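Local coordinates for protein putative laminarinase (Phanerochaete chrysosporium, PDB 2WLQ) that probably hydrolyses beta-glucans such as laminarin as a family 16 glycoside hydrolase, captured here in a nucleophile-disabled form holding a laminari-oligosaccharide, at residues A[97-102]-A[118-123]; A[130-135]-A[153-158]; A[1-6]-A[80-85]. The protein carries 1 engineered substitution. All blocks are in the same frame, centred on the assembly; numbering follows the deposited sequence.

Contact 1. Residues A[97-102]-A[118-123]; sequences GTWPAA and IIEGVN. With BGC (beta-D-glucopyranose), chain C; BGC (beta-D-glucopyranose), chain B.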
loop_
_atom_site.group_PDB
_atom_site.type_symbol
_atom_site.label_atom_id
_atom_site.label_comp_id
_atom_site.label_asym_id
_atom_site.label_seq_id
_atom_site.Cartn_x
_atom_site.Cartn_y
_atom_site.Cartn_z
ATOM N N GLY A 97 11.286 1.298 -11.496
ATOM C CA GLY A 97 10.300 0.349 -11.957
ATOM C C GLY A 97 9.380 -0.210 -10.867
ATOM O O GLY A 97 8.353 -0.829 -11.196
ATOM N N THR A 98 9.723 0.012 -9.588
ATOM C CA THR A 98 8.914 -0.579 -8.507
ATOM C C THR A 98 7.592 0.140 -8.306
ATOM O O THR A 98 7.515 1.363 -8.426
ATOM C CB THR A 98 9.641 -0.620 -7.139
ATOM O OG1 THR A 98 10.045 0.705 -6.778
ATOM C CG2 THR A 98 10.826 -1.556 -7.211
ATOM N N TRP A 99 6.585 -0.639 -7.936
ATOM C CA TRP A 99 5.255 -0.105 -7.639
ATOM C C TRP A 99 4.707 -0.940 -6.470
ATOM O O TRP A 99 3.963 -1.916 -6.671
ATOM C CB TRP A 99 4.398 -0.194 -8.896
ATOM C CG TRP A 99 2.971 0.270 -8.758
ATOM C CD1 TRP A 99 2.377 0.864 -7.674
ATOM C CD2 TRP A 99 1.968 0.205 -9.782
ATOM N NE1 TRP A 99 1.041 1.118 -7.948
ATOM C CE2 TRP A 99 0.774 0.725 -9.241
ATOM C CE3 TRP A 99 1.958 -0.295 -11.093
ATOM C CZ2 TRP A 99 -0.424 0.764 -9.970
ATOM C CZ3 TRP A 99 0.779 -0.214 -11.827
ATOM C CH2 TRP A 99 -0.385 0.310 -11.270
ATOM N N PRO A 100 5.125 -0.572 -5.239
ATOM C CA PRO A 100 4.653 -1.265 -4.061
ATOM C C PRO A 100 3.308 -0.656 -3.576
ATOM O O PRO A 100 2.998 0.516 -3.829
ATOM C CB PRO A 100 5.760 -0.974 -3.035
ATOM C CG PRO A 100 6.213 0.412 -3.370
ATOM C CD PRO A 100 6.121 0.476 -4.911
ATOM N N ALA A 101 2.535 -1.451 -2.831
ATOM C CA ALA A 101 1.320 -0.894 -2.254
ATOM C C ALA A 101 0.881 -1.697 -1.039
ATOM O O ALA A 101 1.093 -2.922 -0.959
ATOM C CB ALA A 101 0.219 -0.911 -3.286
ATOM N N ALA A 102 0.262 -0.972 -0.101
ATOM C CA ALA A 102 -0.466 -1.569 1.028
ATOM C C ALA A 102 -1.828 -0.922 0.940
ATOM O O ALA A 102 -1.934 0.300 0.929
ATOM C CB ALA A 102 0.201 -1.232 2.341
ATOM N N ILE A 118 -3.268 2.909 1.103
ATOM C CA ILE A 118 -2.698 3.492 2.313
ATOM C C ILE A 118 -1.228 3.883 2.041
ATOM O O ILE A 118 -0.799 4.992 2.361
ATOM C CB ILE A 118 -2.790 2.497 3.468
ATOM C CG1 ILE A 118 -4.281 2.165 3.685
ATOM C CG2 ILE A 118 -2.121 3.055 4.731
ATOM C CD1 ILE A 118 -4.503 0.908 4.448
ATOM N N ILE A 119 -0.469 2.949 1.454
ATOM C CA ILE A 119 0.883 3.225 0.988
ATOM C C ILE A 119 0.898 2.917 -0.508
ATOM O O ILE A 119 0.507 1.810 -0.911
ATOM C CB ILE A 119 1.921 2.320 1.698
ATOM C CG1 ILE A 119 1.752 2.411 3.203
ATOM C CG2 ILE A 119 3.365 2.685 1.242
ATOM C CD1 ILE A 119 2.681 1.468 3.999
ATOM N N GLU A 120 1.373 3.857 -1.334
ATOM C CA GLU A 120 1.473 3.570 -2.769
ATOM C C GLU A 120 2.361 4.598 -3.425
ATOM O O GLU A 120 2.307 5.777 -3.098
ATOM C CB GLU A 120 0.094 3.564 -3.438
ATOM C CG GLU A 120 0.138 2.880 -4.804
ATOM C CD GLU A 120 -1.141 3.022 -5.610
ATOM O OE1 GLU A 120 -1.981 3.906 -5.294
ATOM O OE2 GLU A 120 -1.282 2.239 -6.578
ATOM N N GLY A 121 3.147 4.138 -4.371
ATOM C CA GLY A 121 3.887 5.050 -5.239
ATOM C C GLY A 121 4.600 4.256 -6.304
ATOM O O GLY A 121 4.431 3.031 -6.406
ATOM N N VAL A 122 5.369 4.983 -7.112
ATOM C CA VAL A 122 6.094 4.348 -8.229
ATOM C C VAL A 122 7.482 4.935 -8.359
ATOM O O VAL A 122 7.695 6.126 -8.103
ATOM C CB VAL A 122 5.356 4.548 -9.593
ATOM C CG1 VAL A 122 4.026 3.823 -9.548
ATOM C CG2 VAL A 122 5.149 6.022 -9.892
ATOM N N ASN A 123 8.422 4.091 -8.776
ATOM C CA ASN A 123 9.717 4.570 -9.255
ATOM C C ASN A 123 10.448 5.453 -8.279
ATOM O O ASN A 123 11.120 6.412 -8.688
ATOM C CB ASN A 123 9.550 5.302 -10.607
ATOM C CG ASN A 123 8.940 4.410 -11.658
ATOM O OD1 ASN A 123 9.292 3.223 -11.739
ATOM N ND2 ASN A 123 8.016 4.948 -12.460
HETATM C C2 BGC C . -3.228 3.184 -10.356
HETATM C C3 BGC C . -3.727 3.326 -8.928
HETATM C C4 BGC C . -3.230 4.572 -8.226
HETATM C C5 BGC C . -3.529 5.788 -9.073
HETATM C C6 BGC C . -2.961 7.045 -8.448
HETATM C C1 BGC C . -3.501 4.478 -11.105
HETATM O O2 BGC C . -3.888 2.053 -10.901
HETATM O O3 BGC C . -3.370 2.186 -8.191
HETATM O O4 BGC C . -3.940 4.724 -6.989
HETATM O O5 BGC C . -2.980 5.572 -10.374
HETATM O O6 BGC C . -3.430 8.155 -9.197
HETATM C C2 BGC B . -5.708 0.015 -7.705
HETATM C C3 BGC B . -5.354 -1.458 -7.848
HETATM C C4 BGC B . -3.862 -1.566 -7.561
HETATM C C5 BGC B . -3.641 -1.131 -6.116
HETATM C C6 BGC B . -2.204 -1.260 -5.614
HETATM C C1 BGC B . -5.370 0.489 -6.299
HETATM O O1 BGC B . -5.468 1.877 -6.261
HETATM O O2 BGC B . -7.094 0.236 -7.852
HETATM O O3 BGC B . -5.547 -1.933 -9.164
HETATM O O4 BGC B . -3.428 -2.898 -7.704
HETATM O O5 BGC B . -4.017 0.223 -6.016
HETATM O O6 BGC B . -1.284 -0.511 -6.420
#
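Trp99 and Glu120 lie side by side, and the indole NE1 donates to Glu120 OE2 over 2.9 Å. The oxygen sits in the plane of the indole, while the N-H reaches it on the anti side, 23° out of the carboxylate plane. OE2 also accepts O3 of the chain C glucose at 2.6 Å. O6 of the chain B glucose adds a third bond to OE2 at 2.8 Å, and OE1 takes O4 of the chain C glucose at 2.7 Å. The extended Glu120 side chain, CG anti to the backbone N (chi1 -163°), carries the carboxylate out to the sugars. Ala101, its non-hydrogen-bonded partner, sends only a methyl to the same face, and that CB rests 3.4 Å from C6 of the chain B glucose.

Farther back, Val122 CG1 makes a CH-pi contact over one face of the indole, 4.0 Å from the centroid of its five-membered ring, and Trp257 meets the indole edge-to-face. The backbone fixes these groups from both ends. Ala102 O receives both Ile118 N and Ile119 N, a classic beta bulge, while Ala102 N returns a bond to Ile119 O; the apolar side chains of Ala102 and Ile119 pack on the sheet face opposite Glu120. At the other end Asn123 N binds Thr98 O, and Asn123 OD1 holds Gly97 N through a bent bond (131° at the hydrogen). Asn128 OD1 receives Glu120 N.

A bulged strand with Asp117 and Glu120 in this spacing matches the family 16 catalytic motif, in which the last glutamate is the general acid/base. Glu120 is therefore probably that residue, its carboxylate held by the indole on one hand and by two glucose units on the other.

Contact 2. Residues A[130-135]-A[153-158]; sequences MTLHTG and NNCDVN. With BGC (beta-D-glucopyranose), chain C; BGC (beta-D-glucopyranose), chain B.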
loop_
_atom_site.group_PDB
_atom_site.type_symbol
_atom_site.label_atom_id
_atom_site.label_comp_id
_atom_site.label_asym_id
_atom_site.label_seq_id
_atom_site.Cartn_x
_atom_site.Cartn_y
_atom_site.Cartn_z
ATOM N N MET A 130 -2.160 8.539 -1.011
ATOM C CA MET A 130 -3.265 7.817 -0.389
ATOM C C MET A 130 -4.470 8.136 -1.246
ATOM O O MET A 130 -4.766 9.306 -1.441
ATOM C CB MET A 130 -3.452 8.325 1.049
ATOM C CG MET A 130 -2.259 7.923 1.923
ATOM S SD MET A 130 -1.621 9.187 3.070
ATOM C CE MET A 130 -1.074 10.429 1.883
ATOM N N THR A 131 -5.140 7.106 -1.754
ATOM C CA THR A 131 -6.104 7.275 -2.848
ATOM C C THR A 131 -7.281 6.347 -2.698
ATOM O O THR A 131 -7.112 5.187 -2.336
ATOM C CB THR A 131 -5.422 6.967 -4.176
ATOM O OG1 THR A 131 -4.180 7.683 -4.228
ATOM C CG2 THR A 131 -6.304 7.392 -5.352
ATOM N N LEU A 132 -8.472 6.846 -3.019
ATOM C CA LEU A 132 -9.635 5.955 -3.154
ATOM C C LEU A 132 -10.001 5.778 -4.610
ATOM O O LEU A 132 -9.847 6.704 -5.427
ATOM C CB LEU A 132 -10.868 6.522 -2.460
ATOM C CG LEU A 132 -10.744 7.069 -1.057
ATOM C CD1 LEU A 132 -12.133 7.467 -0.527
ATOM C CD2 LEU A 132 -10.060 6.092 -0.146
ATOM N N HIS A 133 -10.486 4.586 -4.912
ATOM C CA HIS A 133 -11.092 4.279 -6.240
ATOM C C HIS A 133 -12.469 3.710 -5.988
ATOM O O HIS A 133 -12.619 2.779 -5.184
ATOM C CB HIS A 133 -10.247 3.245 -7.005
ATOM C CG HIS A 133 -8.899 3.758 -7.416
ATOM N ND1 HIS A 133 -8.615 4.206 -8.693
ATOM C CD2 HIS A 133 -7.765 3.910 -6.702
ATOM C CE1 HIS A 133 -7.358 4.620 -8.736
ATOM N NE2 HIS A 133 -6.813 4.442 -7.545
ATOM N N THR A 134 -13.486 4.300 -6.625
ATOM C CA THR A 134 -14.870 3.871 -6.407
ATOM C C THR A 134 -15.605 3.815 -7.741
ATOM O O THR A 134 -15.052 4.169 -8.784
ATOM C CB THR A 134 -15.630 4.879 -5.510
ATOM O OG1 THR A 134 -15.768 6.128 -6.200
ATOM C CG2 THR A 134 -14.900 5.149 -4.192
ATOM N N GLY A 135 -16.874 3.389 -7.666
ATOM C CA GLY A 135 -17.844 3.591 -8.770
ATOM C C GLY A 135 -18.370 5.020 -8.781
ATOM O O GLY A 135 -17.805 5.925 -8.161
ATOM N N ASN A 153 -9.857 15.007 -7.147
ATOM C CA ASN A 153 -10.948 14.912 -6.170
ATOM C C ASN A 153 -12.149 14.071 -6.618
ATOM O O ASN A 153 -13.108 13.919 -5.860
ATOM C CB ASN A 153 -11.359 16.306 -5.689
ATOM C CG ASN A 153 -10.358 16.895 -4.718
ATOM O OD1 ASN A 153 -9.853 16.199 -3.829
ATOM N ND2 ASN A 153 -10.056 18.187 -4.870
ATOM N N ASN A 154 -12.106 13.493 -7.819
ATOM C CA ASN A 154 -13.161 12.592 -8.260
ATOM C C ASN A 154 -12.698 11.137 -8.099
ATOM O O ASN A 154 -11.745 10.725 -8.726
ATOM C CB ASN A 154 -13.535 12.901 -9.719
ATOM C CG ASN A 154 -14.608 11.978 -10.262
ATOM O OD1 ASN A 154 -15.222 11.203 -9.540
ATOM N ND2 ASN A 154 -14.802 12.028 -11.588
ATOM N N CYS A 155 -13.361 10.376 -7.235
ATOM C CA CYS A 155 -12.909 9.001 -6.942
ATOM C C CYS A 155 -13.382 7.956 -7.953
ATOM O O CYS A 155 -12.907 6.827 -7.934
ATOM C CB CYS A 155 -13.365 8.550 -5.537
ATOM S SG CYS A 155 -13.204 9.787 -4.213
ATOM N N ASP A 156 -14.339 8.316 -8.817
ATOM C CA ASP A 156 -14.948 7.375 -9.761
ATOM C C ASP A 156 -13.976 6.970 -10.849
ATOM O O ASP A 156 -13.510 7.829 -11.624
ATOM C CB ASP A 156 -16.162 8.071 -10.382
ATOM C CG ASP A 156 -16.854 7.254 -11.458
ATOM O OD1 ASP A 156 -16.580 6.059 -11.653
ATOM O OD2 ASP A 156 -17.747 7.838 -12.120
ATOM N N VAL A 157 -13.673 5.666 -10.896
ATOM C CA VAL A 157 -12.683 5.114 -11.837
ATOM C C VAL A 157 -13.054 5.389 -13.294
ATOM O O VAL A 157 -12.180 5.454 -14.163
ATOM C CB VAL A 157 -12.523 3.579 -11.671
ATOM C CG1 VAL A 157 -12.069 3.226 -10.245
ATOM C CG2 VAL A 157 -13.803 2.866 -11.991
ATOM N N ASN A 158 -14.350 5.516 -13.543
ATOM C CA ASN A 158 -14.883 5.579 -14.909
ATOM C C ASN A 158 -14.854 6.977 -15.493
ATOM O O ASN A 158 -14.916 7.148 -16.713
ATOM C CB ASN A 158 -16.330 5.086 -14.928
ATOM C CG ASN A 158 -16.487 3.702 -14.338
ATOM O OD1 ASN A 158 -16.007 2.719 -14.908
ATOM N ND2 ASN A 158 -17.145 3.615 -13.178
HETATM C C2 BGC C . -3.228 3.184 -10.356
HETATM C C3 BGC C . -3.727 3.326 -8.928
HETATM C C4 BGC C . -3.230 4.572 -8.226
HETATM C C5 BGC C . -3.529 5.788 -9.073
HETATM C C6 BGC C . -2.961 7.045 -8.448
HETATM C C1 BGC C . -3.501 4.478 -11.105
HETATM O O2 BGC C . -3.888 2.053 -10.901
HETATM O O3 BGC C . -3.370 2.186 -8.191
HETATM O O4 BGC C . -3.940 4.724 -6.989
HETATM O O5 BGC C . -2.980 5.572 -10.374
HETATM O O6 BGC C . -3.430 8.155 -9.197
HETATM C C2 BGC B . -5.708 0.015 -7.705
HETATM C C3 BGC B . -5.354 -1.458 -7.848
HETATM C C4 BGC B . -3.862 -1.566 -7.561
HETATM C C5 BGC B . -3.641 -1.131 -6.116
HETATM C C6 BGC B . -2.204 -1.260 -5.614
HETATM C C1 BGC B . -5.370 0.489 -6.299
HETATM O O1 BGC B . -5.468 1.877 -6.261
HETATM O O2 BGC B . -7.094 0.236 -7.852
HETATM O O3 BGC B . -5.547 -1.933 -9.164
HETATM O O4 BGC B . -3.428 -2.898 -7.704
HETATM O O5 BGC B . -4.017 0.223 -6.016
HETATM O O6 BGC B . -1.284 -0.511 -6.420
#
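Thr134 is tied to the loop 153-158 by a lone backbone bridge with two unlike bonds: its N meets Cys155 O from above the carbonyl plane, 43° out of it, whereas its O receives Val157 N nearly along the C=O axis at 2.9 Å. With chi1 at 66°, OG1 of Thr134 stands between the backbone N and the carbonyl carbon, where it bonds to a lone pair of Gly135 O at 2.8 Å and touches Cys155 CB at 3.5 Å. Asp156 CB packs on that same Gly135 O, 3.5 Å away.

The loop is braced from within by two Asx turns: Asn154 OD1 accepts Asp156 N, and Asp156 OD1 accepts Asn158 N from above the carboxylate plane. Asn158 ND2 comes to the syn lone pair of the same OD1, and OD2 binds Thr159 OG1. With an alanine here in place of Asp156, the backbone and amide N-H groups of Asn158 would probably lose their common acceptor, and Thr159 its carboxylate partner, leaving the loop freer to turn.

Val157 crosses His133 at about a right angle, its CG1 3.7 Å from His133 CB and near the ring plane at the edge. His133 NE2 donates to O4 of the chain C glucose at 2.9 Å, almost straight (168°), with O2 of the chain B glucose over one ring face. His133 also packs on Ser115, probably the engineered nucleophile position, and Cys155 is disulfide-bonded to Cys165. This is a strand end that presents His133 to the glucan in a family 16 beta sandwich, backed by a disulfide-anchored loop.

Contact 3. Residues A[1-6]-A[80-85]; sequences ATYHLE and YTTHVA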
loop_
_atom_site.group_PDB
_atom_site.type_symbol
_atom_site.label_atom_id
_atom_site.label_comp_id
_atom_site.label_asym_id
_atom_site.label_seq_id
_atom_site.Cartn_x
_atom_site.Cartn_y
_atom_site.Cartn_z
ATOM N N ALA A 1 -14.819 6.831 18.491
ATOM C CA ALA A 1 -13.445 6.709 17.915
ATOM C C ALA A 1 -12.584 5.724 18.692
ATOM O O ALA A 1 -11.363 5.675 18.485
ATOM C CB ALA A 1 -12.758 8.064 17.830
ATOM N N THR A 2 -13.207 4.956 19.581
ATOM C CA THR A 2 -12.512 3.948 20.384
ATOM C C THR A 2 -12.703 2.575 19.766
ATOM O O THR A 2 -13.824 2.176 19.477
ATOM C CB THR A 2 -13.032 3.925 21.833
ATOM O OG1 THR A 2 -12.679 5.155 22.469
ATOM C CG2 THR A 2 -12.373 2.808 22.606
ATOM N N TYR A 3 -11.601 1.855 19.572
ATOM C CA TYR A 3 -11.647 0.510 18.934
ATOM C C TYR A 3 -10.845 -0.474 19.780
ATOM O O TYR A 3 -9.962 -0.061 20.540
ATOM C CB TYR A 3 -11.031 0.559 17.532
ATOM C CG TYR A 3 -11.718 1.505 16.578
ATOM C CD1 TYR A 3 -12.680 1.036 15.689
ATOM C CD2 TYR A 3 -11.397 2.876 16.531
ATOM C CE1 TYR A 3 -13.321 1.909 14.776
ATOM C CE2 TYR A 3 -12.058 3.751 15.648
ATOM C CZ TYR A 3 -13.005 3.259 14.773
ATOM O OH TYR A 3 -13.653 4.094 13.869
ATOM N N HIS A 4 -11.092 -1.779 19.596
ATOM C CA HIS A 4 -10.353 -2.800 20.338
ATOM C C HIS A 4 -9.727 -3.819 19.389
ATOM O O HIS A 4 -10.251 -4.045 18.288
ATOM C CB HIS A 4 -11.262 -3.487 21.365
ATOM C CG HIS A 4 -11.771 -2.549 22.408
ATOM N ND1 HIS A 4 -12.935 -1.831 22.251
ATOM C CD2 HIS A 4 -11.270 -2.210 23.619
ATOM C CE1 HIS A 4 -13.127 -1.079 23.323
ATOM N NE2 HIS A 4 -12.135 -1.294 24.169
ATOM N N LEU A 5 -8.619 -4.404 19.831
ATOM C CA LEU A 5 -7.832 -5.272 18.982
ATOM C C LEU A 5 -8.673 -6.409 18.414
ATOM O O LEU A 5 -9.378 -7.128 19.161
ATOM C CB LEU A 5 -6.625 -5.821 19.765
ATOM C CG LEU A 5 -5.632 -6.641 18.950
ATOM C CD1 LEU A 5 -4.917 -5.742 17.926
ATOM C CD2 LEU A 5 -4.649 -7.245 19.920
ATOM N N GLU A 6 -8.574 -6.591 17.098
ATOM C CA GLU A 6 -9.271 -7.654 16.384
ATOM C C GLU A 6 -8.317 -8.697 15.797
ATOM O O GLU A 6 -8.617 -9.897 15.836
ATOM C CB GLU A 6 -10.149 -7.032 15.280
ATOM C CG GLU A 6 -10.790 -7.986 14.262
ATOM C CD GLU A 6 -11.855 -8.898 14.844
ATOM O OE1 GLU A 6 -12.427 -8.553 15.899
ATOM O OE2 GLU A 6 -12.147 -9.975 14.252
ATOM N N TYR A 80 -13.036 -6.602 6.329
ATOM C CA TYR A 80 -13.302 -5.592 7.341
ATOM C C TYR A 80 -14.171 -4.497 6.746
ATOM O O TYR A 80 -14.081 -4.184 5.566
ATOM C CB TYR A 80 -11.972 -4.959 7.808
ATOM C CG TYR A 80 -11.037 -6.010 8.354
ATOM C CD1 TYR A 80 -11.193 -6.481 9.648
ATOM C CD2 TYR A 80 -10.066 -6.591 7.547
ATOM C CE1 TYR A 80 -10.368 -7.494 10.156
ATOM C CE2 TYR A 80 -9.252 -7.573 8.021
ATOM C CZ TYR A 80 -9.400 -8.019 9.317
ATOM O OH TYR A 80 -8.558 -9.001 9.765
ATOM N N THR A 81 -15.017 -3.910 7.591
ATOM C CA THR A 81 -15.820 -2.749 7.191
ATOM C C THR A 81 -15.364 -1.546 8.021
ATOM O O THR A 81 -14.378 -0.890 7.665
ATOM C CB THR A 81 -17.325 -3.049 7.298
ATOM O OG1 THR A 81 -17.625 -3.460 8.623
ATOM C CG2 THR A 81 -17.734 -4.160 6.309
ATOM N N THR A 82 -16.033 -1.275 9.143
ATOM C CA THR A 82 -15.606 -0.202 10.022
ATOM C C THR A 82 -14.474 -0.726 10.897
ATOM O O THR A 82 -14.631 -1.668 11.667
ATOM C CB THR A 82 -16.784 0.283 10.875
ATOM O OG1 THR A 82 -17.716 0.949 10.011
ATOM C CG2 THR A 82 -16.333 1.240 11.978
ATOM N N HIS A 83 -13.289 -0.145 10.756
ATOM C CA HIS A 83 -12.113 -0.672 11.411
ATOM C C HIS A 83 -10.976 0.327 11.367
ATOM O O HIS A 83 -11.053 1.328 10.632
ATOM C CB HIS A 83 -11.640 -2.008 10.786
ATOM C CG HIS A 83 -11.011 -1.861 9.442
ATOM N ND1 HIS A 83 -11.734 -1.490 8.328
ATOM C CD2 HIS A 83 -9.743 -2.082 9.019
ATOM C CE1 HIS A 83 -10.927 -1.468 7.277
ATOM N NE2 HIS A 83 -9.712 -1.810 7.670
ATOM N N VAL A 84 -9.931 0.042 12.143
ATOM C CA VAL A 84 -8.650 0.743 11.984
ATOM C C VAL A 84 -7.565 -0.300 11.683
ATOM O O VAL A 84 -7.501 -1.354 12.330
ATOM C CB VAL A 84 -8.303 1.505 13.263
ATOM C CG1 VAL A 84 -6.937 2.211 13.141
ATOM C CG2 VAL A 84 -9.391 2.547 13.556
ATOM N N ALA A 85 -6.730 -0.054 10.685
ATOM C CA ALA A 85 -5.579 -0.929 10.394
ATOM C C ALA A 85 -4.300 -0.134 10.620
ATOM O O ALA A 85 -4.189 1.008 10.167
ATOM C CB ALA A 85 -5.639 -1.423 8.966
#
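In the antiparallel sheet of the beta sandwich that contains both chain ends, Tyr3 of strand 2-9 packs against Val84 of strand 83-89. The contact is made by side chains alone, with no hydrogen bond between the two segments. Val84 CG2 sits over one face of the phenol ring as a CH-pi contact, 3.6 Å from the ring centroid and displaced toward the rim on the CD2 and CE2 side. The two side chains cross at about a right angle. CG2 of Val84 lies anti to the carbonyl carbon, with CG1 anti to the backbone N (chi1 178°), and this turns CG2 to the ring. Thr82 CG2 approaches the edge of the same ring, 4.2 Å from Tyr3 CE1. The phenol does not end in this pair: its OH is hydrogen-bonded to Glu190.

A second, looser touch brings Glu6 CG to the edge of the Tyr80 ring, 4.2 Å from CE1. Their polar ends go separate ways, Glu6 to a salt bridge with Lys78 and Tyr80 OH to Asp7. His83 ND1 donates to Thr81 O at 2.8 Å across the turn, and its NE2 is hydrogen-bonded to Glu104, while Tyr80 CB lies over the centre of the His83 ring.

Strand 288-297 pairs with both strands 2-9 and 83-89. Strand 218-220 also pairs with strand 2-9 and places Ile219 against Val84, and strand 185-191 borders strand 83-89.

How the contacts relate
Contacts 1 and 2 flank the glucan: both touch the chain B and chain C glucose units, so that Glu120 and His133 converge on O4 of the chain C sugar although the contact centres lie about 17 Å apart. Both reach the same sheet, in which strands 115-120 and 129-133 are neighbours, and they meet directly where Met130 CG packs on Ile118 O at 3.3 Å. Contact 3 belongs to the other sheet of the sandwich, its centre about 25 Å from that of contact 1 and about 23 Å from that of contact 2. Its nearest atoms come within about 5 Å of contact 1 without touching; along the chain, strand 83-89 is followed by strand 98-105.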